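Local atomic coordinates of Alpha/beta hydrolase (Legionella pneumophila subsp. pneumophila str. Philadelphia 1, PDB entry 4EZI), a protein that has no established function but is a putative secreted or exported hydrolase of the alpha/beta hydrolase fold, perhaps acting as a triacylglycerol lipase. Residues A[27-32]-A[98-103]; A[15-20]-A[105-110]. All coordinates share one frame; numbering follows the deposited sequence.

Contact 1: residues A[27-32]-A[98-103]; sequences KKMPPL and NYIYLA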
loop_
_atom_site.group_PDB
_atom_site.type_symbol
_atom_site.label_atom_id
_atom_site.label_comp_id
_atom_site.label_asym_id
_atom_site.label_seq_id
_atom_site.Cartn_x
_atom_site.Cartn_y
_atom_site.Cartn_z
ATOM N N LYS A 27 -6.164 -12.977 17.365
ATOM C CA LYS A 27 -6.019 -14.408 17.613
ATOM C C LYS A 27 -6.096 -15.225 16.329
ATOM O O LYS A 27 -5.524 -16.310 16.262
ATOM C CB LYS A 27 -7.065 -14.865 18.618
ATOM C CG LYS A 27 -6.748 -14.493 20.036
ATOM C CD LYS A 27 -7.734 -15.153 21.000
ATOM N N LYS A 28 -6.769 -14.718 15.306
ATOM C CA LYS A 28 -6.851 -15.406 14.021
ATOM C C LYS A 28 -5.551 -15.352 13.197
ATOM O O LYS A 28 -5.438 -16.102 12.212
ATOM C CB LYS A 28 -7.991 -14.818 13.171
ATOM C CG LYS A 28 -9.375 -15.112 13.722
ATOM C CD LYS A 28 -10.526 -14.442 12.967
ATOM C CE LYS A 28 -11.843 -14.679 13.740
ATOM N NZ LYS A 28 -13.032 -14.024 13.147
HETATM N N MSE A 29 -4.586 -14.502 13.573
HETATM C CA MSE A 29 -3.405 -14.257 12.721
HETATM C C MSE A 29 -2.115 -14.232 13.530
HETATM O O MSE A 29 -1.446 -13.215 13.675
HETATM C CB MSE A 29 -3.616 -12.971 11.914
HETATM C CG MSE A 29 -4.843 -13.046 10.979
HETATM SE SE MSE A 29 -4.980 -11.566 9.736
HETATM C CE MSE A 29 -3.463 -12.027 8.627
ATOM N N PRO A 30 -1.721 -15.413 14.031
ATOM C CA PRO A 30 -0.391 -15.497 14.625
ATOM C C PRO A 30 0.689 -14.966 13.651
ATOM O O PRO A 30 0.616 -15.231 12.442
ATOM C CB PRO A 30 -0.194 -16.994 14.882
ATOM C CG PRO A 30 -1.455 -17.620 14.622
ATOM C CD PRO A 30 -2.374 -16.724 13.908
ATOM N N PRO A 31 1.706 -14.249 14.159
ATOM C CA PRO A 31 2.094 -14.055 15.542
ATOM C C PRO A 31 1.506 -12.787 16.188
ATOM O O PRO A 31 1.961 -12.362 17.242
ATOM C CB PRO A 31 3.614 -13.935 15.430
ATOM C CG PRO A 31 3.797 -13.189 14.160
ATOM C CD PRO A 31 2.763 -13.778 13.240
ATOM N N LEU A 32 0.484 -12.195 15.566
ATOM C CA LEU A 32 -0.125 -10.962 16.077
ATOM C C LEU A 32 -0.934 -11.217 17.348
ATOM O O LEU A 32 -1.259 -10.289 18.083
ATOM C CB LEU A 32 -0.971 -10.304 14.992
ATOM C CG LEU A 32 -0.110 -9.752 13.855
ATOM C CD1 LEU A 32 -0.990 -9.504 12.637
ATOM C CD2 LEU A 32 0.714 -8.520 14.258
ATOM N N ASN A 98 -10.096 -6.081 7.284
ATOM C CA ASN A 98 -9.400 -4.872 7.714
ATOM C C ASN A 98 -9.093 -4.861 9.209
ATOM O O ASN A 98 -8.294 -4.054 9.676
ATOM C CB ASN A 98 -10.264 -3.642 7.436
ATOM C CG ASN A 98 -9.487 -2.360 7.453
ATOM O OD1 ASN A 98 -8.549 -2.197 6.679
ATOM N ND2 ASN A 98 -9.882 -1.422 8.324
ATOM N N TYR A 99 -9.724 -5.750 9.981
ATOM C CA TYR A 99 -9.670 -5.657 11.418
ATOM C C TYR A 99 -8.240 -5.764 11.946
ATOM O O TYR A 99 -7.896 -5.104 12.928
ATOM C CB TYR A 99 -10.506 -6.742 12.087
ATOM C CG TYR A 99 -12.016 -6.563 12.069
ATOM C CD1 TYR A 99 -12.648 -5.541 11.361
ATOM C CD2 TYR A 99 -12.815 -7.446 12.761
ATOM C CE1 TYR A 99 -14.016 -5.407 11.411
ATOM C CE2 TYR A 99 -14.171 -7.313 12.815
ATOM C CZ TYR A 99 -14.765 -6.294 12.131
ATOM O OH TYR A 99 -16.141 -6.136 12.201
ATOM N N ILE A 100 -7.424 -6.629 11.351
ATOM C CA ILE A 100 -6.102 -6.860 11.895
ATOM C C ILE A 100 -5.253 -5.585 11.931
ATOM O O ILE A 100 -4.442 -5.414 12.846
ATOM C CB ILE A 100 -5.368 -7.996 11.113
ATOM C CG1 ILE A 100 -4.188 -8.521 11.886
ATOM C CG2 ILE A 100 -5.013 -7.577 9.694
ATOM C CD1 ILE A 100 -4.572 -9.258 13.185
ATOM N N TYR A 101 -5.425 -4.704 10.956
ATOM C CA TYR A 101 -4.657 -3.459 10.901
ATOM C C TYR A 101 -5.054 -2.531 12.026
ATOM O O TYR A 101 -4.206 -1.971 12.717
ATOM C CB TYR A 101 -4.778 -2.776 9.527
ATOM C CG TYR A 101 -4.534 -3.759 8.423
ATOM C CD1 TYR A 101 -3.267 -4.213 8.165
ATOM C CD2 TYR A 101 -5.579 -4.296 7.694
ATOM C CE1 TYR A 101 -3.017 -5.228 7.208
ATOM C CE2 TYR A 101 -5.368 -5.293 6.761
ATOM C CZ TYR A 101 -4.093 -5.752 6.514
ATOM O OH TYR A 101 -3.915 -6.750 5.586
ATOM N N LEU A 102 -6.352 -2.404 12.259
ATOM C CA LEU A 102 -6.850 -1.624 13.391
ATOM C C LEU A 102 -6.407 -2.211 14.735
ATOM O O LEU A 102 -5.959 -1.493 15.628
ATOM C CB LEU A 102 -8.372 -1.540 13.372
ATOM C CG LEU A 102 -8.990 -0.833 12.180
ATOM C CD1 LEU A 102 -10.491 -0.778 12.391
ATOM C CD2 LEU A 102 -8.421 0.587 11.999
ATOM N N ALA A 103 -6.501 -3.531 14.848
ATOM C CA ALA A 103 -6.187 -4.204 16.088
ATOM C C ALA A 103 -4.722 -4.018 16.463
ATOM O O ALA A 103 -4.385 -3.734 17.611
ATOM C CB ALA A 103 -6.572 -5.670 16.001
#

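Contact 2: residues A[15-20]-A[105-110]; sequences GEFSRE and YGNSAG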
loop_
_atom_site.group_PDB
_atom_site.type_symbol
_atom_site.label_atom_id
_atom_site.label_comp_id
_atom_site.label_asym_id
_atom_site.label_seq_id
_atom_site.Cartn_x
_atom_site.Cartn_y
_atom_site.Cartn_z
ATOM N N GLY A 15 -18.990 4.330 14.207
ATOM C CA GLY A 15 -19.101 3.596 15.442
ATOM C C GLY A 15 -17.731 3.221 15.970
ATOM O O GLY A 15 -16.689 3.706 15.512
ATOM N N GLU A 16 -17.749 2.351 16.971
ATOM C CA GLU A 16 -16.538 1.936 17.643
ATOM C C GLU A 16 -15.996 0.594 17.154
ATOM O O GLU A 16 -16.691 -0.173 16.455
ATOM C CB GLU A 16 -16.742 1.926 19.138
ATOM C CG GLU A 16 -17.070 3.341 19.637
ATOM C CD GLU A 16 -17.040 3.463 21.143
ATOM O OE1 GLU A 16 -16.909 2.419 21.853
ATOM O OE2 GLU A 16 -17.180 4.613 21.634
ATOM N N PHE A 17 -14.734 0.367 17.492
ATOM C CA PHE A 17 -14.068 -0.889 17.264
ATOM C C PHE A 17 -13.413 -1.272 18.588
ATOM O O PHE A 17 -12.404 -0.694 19.002
ATOM C CB PHE A 17 -13.032 -0.743 16.147
ATOM C CG PHE A 17 -12.423 -2.039 15.713
ATOM C CD1 PHE A 17 -13.154 -2.959 14.981
ATOM C CD2 PHE A 17 -11.111 -2.349 16.050
ATOM C CE1 PHE A 17 -12.581 -4.163 14.600
ATOM C CE2 PHE A 17 -10.554 -3.549 15.677
ATOM C CZ PHE A 17 -11.293 -4.450 14.947
ATOM N N SER A 18 -14.033 -2.225 19.274
ATOM C CA SER A 18 -13.696 -2.526 20.647
ATOM C C SER A 18 -12.450 -3.383 20.808
ATOM O O SER A 18 -12.039 -4.109 19.917
ATOM C CB SER A 18 -14.867 -3.241 21.325
ATOM O OG SER A 18 -14.897 -4.590 20.902
ATOM N N ARG A 19 -11.892 -3.314 22.010
ATOM C CA ARG A 19 -10.801 -4.184 22.465
ATOM C C ARG A 19 -11.112 -5.635 22.213
ATOM O O ARG A 19 -10.277 -6.421 21.803
ATOM C CB ARG A 19 -10.611 -4.018 23.982
ATOM C CG ARG A 19 -10.074 -2.652 24.392
ATOM C CD ARG A 19 -10.229 -2.396 25.863
ATOM N NE ARG A 19 -9.179 -3.104 26.578
ATOM C CZ ARG A 19 -8.440 -2.551 27.530
ATOM N NH1 ARG A 19 -8.667 -1.294 27.886
ATOM N NH2 ARG A 19 -7.491 -3.257 28.132
ATOM N N GLU A 20 -12.343 -5.992 22.523
ATOM C CA GLU A 20 -12.758 -7.392 22.434
ATOM C C GLU A 20 -12.796 -7.886 20.987
ATOM O O GLU A 20 -12.305 -8.976 20.667
ATOM C CB GLU A 20 -14.138 -7.578 23.075
ATOM C CG GLU A 20 -14.182 -7.433 24.598
ATOM C CD GLU A 20 -14.146 -6.008 25.142
ATOM O OE1 GLU A 20 -14.379 -5.012 24.403
ATOM O OE2 GLU A 20 -13.878 -5.879 26.366
ATOM N N TYR A 105 -2.303 -1.810 15.095
ATOM C CA TYR A 105 -1.801 -0.444 15.156
ATOM C C TYR A 105 -2.562 0.466 16.099
ATOM O O TYR A 105 -1.971 1.407 16.641
ATOM C CB TYR A 105 -1.794 0.175 13.758
ATOM C CG TYR A 105 -0.726 -0.354 12.838
ATOM C CD1 TYR A 105 0.607 -0.118 13.104
ATOM C CD2 TYR A 105 -1.036 -1.070 11.675
ATOM C CE1 TYR A 105 1.612 -0.587 12.265
ATOM C CE2 TYR A 105 -0.047 -1.553 10.827
ATOM C CZ TYR A 105 1.275 -1.307 11.123
ATOM O OH TYR A 105 2.298 -1.724 10.287
ATOM N N GLY A 106 -3.859 0.220 16.231
ATOM C CA GLY A 106 -4.749 1.057 17.010
ATOM C C GLY A 106 -5.026 0.478 18.379
ATOM O O GLY A 106 -4.577 1.029 19.399
ATOM N N ASN A 107 -5.762 -0.632 18.432
ATOM C CA ASN A 107 -6.144 -1.175 19.737
ATOM C C ASN A 107 -4.960 -1.594 20.577
ATOM O O ASN A 107 -5.008 -1.442 21.795
ATOM C CB ASN A 107 -7.122 -2.336 19.629
ATOM C CG ASN A 107 -8.350 -2.004 18.830
ATOM O OD1 ASN A 107 -8.310 -2.048 17.614
ATOM N ND2 ASN A 107 -9.460 -1.718 19.512
ATOM N N SER A 108 -3.914 -2.137 19.956
ATOM C CA SER A 108 -2.710 -2.536 20.671
ATOM C C SER A 108 -1.695 -1.396 20.731
ATOM O O SER A 108 -1.385 -0.903 21.826
ATOM C CB SER A 108 -2.079 -3.804 20.066
ATOM O OG SER A 108 -0.885 -4.118 20.744
ATOM N N ALA A 109 -1.174 -0.961 19.579
ATOM C CA ALA A 109 -0.050 -0.012 19.623
ATOM C C ALA A 109 -0.459 1.372 20.093
ATOM O O ALA A 109 0.388 2.136 20.537
ATOM C CB ALA A 109 0.659 0.055 18.248
ATOM N N GLY A 110 -1.740 1.705 19.997
ATOM C CA GLY A 110 -2.249 2.992 20.449
ATOM C C GLY A 110 -2.049 4.171 19.508
ATOM O O GLY A 110 -2.102 5.308 19.941
#

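Contact 1: residues A[27-32]-A[98-103]
I100 meets L32 and M29 with its CG1 anti to the backbone N (chi1 -164°), which sends the CG1-CD1 branch out from helix 99-108 toward the loop 27-32. In L32, CG is anti to the carbonyl carbon and beside the backbone N (chi1 -69°), and the CD1 methyl reaches the I100 branch. The two side chains cross at about a right angle. L32 CD1 lies 3.4 Å from I100 CG1, tighter than usual for two carbons, and 3.6 Å from I100 CD1.

M29, a selenomethionine, comes to the same branch from another direction, its side chain running obliquely across that of I100. Its SE is 3.8 Å from both CG1 and CB of I100, and its CB is 4.0 Å from I100 CD1. A second conformer is deposited, so the selenium contact is less certain than the leucine one.

No hydrogen bond crosses this contact; it is apolar packing. M29 and L32 can both serve it because the loop folds back on itself. A cis peptide bond joins P30 to P31, and L32 N donates to M29 O at 2.9 Å. This is a type VI beta turn.

I100 is held on its other branch as well. Its CG2 sits over the centre of one face of the Y101 ring, 3.6 Å above the plane. Y101 OH is hydrogen-bonded to NE2 of H355. L26 also touches I100, and L32 packs on P356, L359 and K360 of helix 355-370.

L32 thus joins I100 to the C-terminal helix. Helix 99-108 links the adjacent parallel strands 74-80 and 112-116, a beta-alpha-beta crossover of the alpha/beta hydrolase fold.

Contact 2: residues A[15-20]-A[105-110]
N107 ND2 is gripped by two backbone carbonyls, F17 O and Y39 O. The bond to F17 O is 3.2 Å long, with an angle of 150° at the hydrogen. F17 O lies in the plane of the N107 amide, although ND2 itself stands above the plane of the F17 carbonyl. S18 O is also near, 3.5 Å from ND2, without a hydrogen bond.

The contact belongs to the edge of the alpha/beta hydrolase sheet. F17 ends strand 8-17, an outermost strand of that sheet, and N107 lies near the end of helix 99-108. The asparagine therefore ties the strand end to the helix. Its CG is anti to the carbonyl carbon (chi1 -54°), which points the amide at the strand-to-helix turn. Both bonds to ND2 fix the rotation of the amide. N107 is buried, and the two bonds satisfy its ND2.

On the strand side the chain turns at once into helix 19-27. S18 takes the N-cap position, and its OG is hydrogen-bonded to OG1 of T21. R19 N is hydrogen-bonded to OD1 of D40. On the helix side there is a wider, pi-type turn at 105-108. G110 N donates to G106 O at 3.0 Å, and G110 then leaves the helix with positive phi.

The F17 ring packs on A22, L41 and L43. With CG anti to the backbone N, the F17 side chain crosses that of N107 at about a right angle; the ring and amide planes are 60° apart. N107 OD1 comes to the ring edge, in the ring plane, 3.2 Å from F17 CD2 and 3.3 Å from F17 CE2.

From the N terminus, strand 8-17 leads through S18 into helix 19-27 and then the loop 27-32. Contact 2 closes the longer loop, from 15-20 to 105-110. Contact 1 closes a shorter one inside it, from 27-32 to 98-103, so the two nest and do not cross. Both end on helix 99-108, with their centres 11 Å apart. Helix 19-27 runs between the two, with the turn before it tied to N107 and the loop after it packed on I100. F17 also meets Y99 edge-to-face. Together the contacts tie the edge strand, the helix after it and the following loop to the crossover helix.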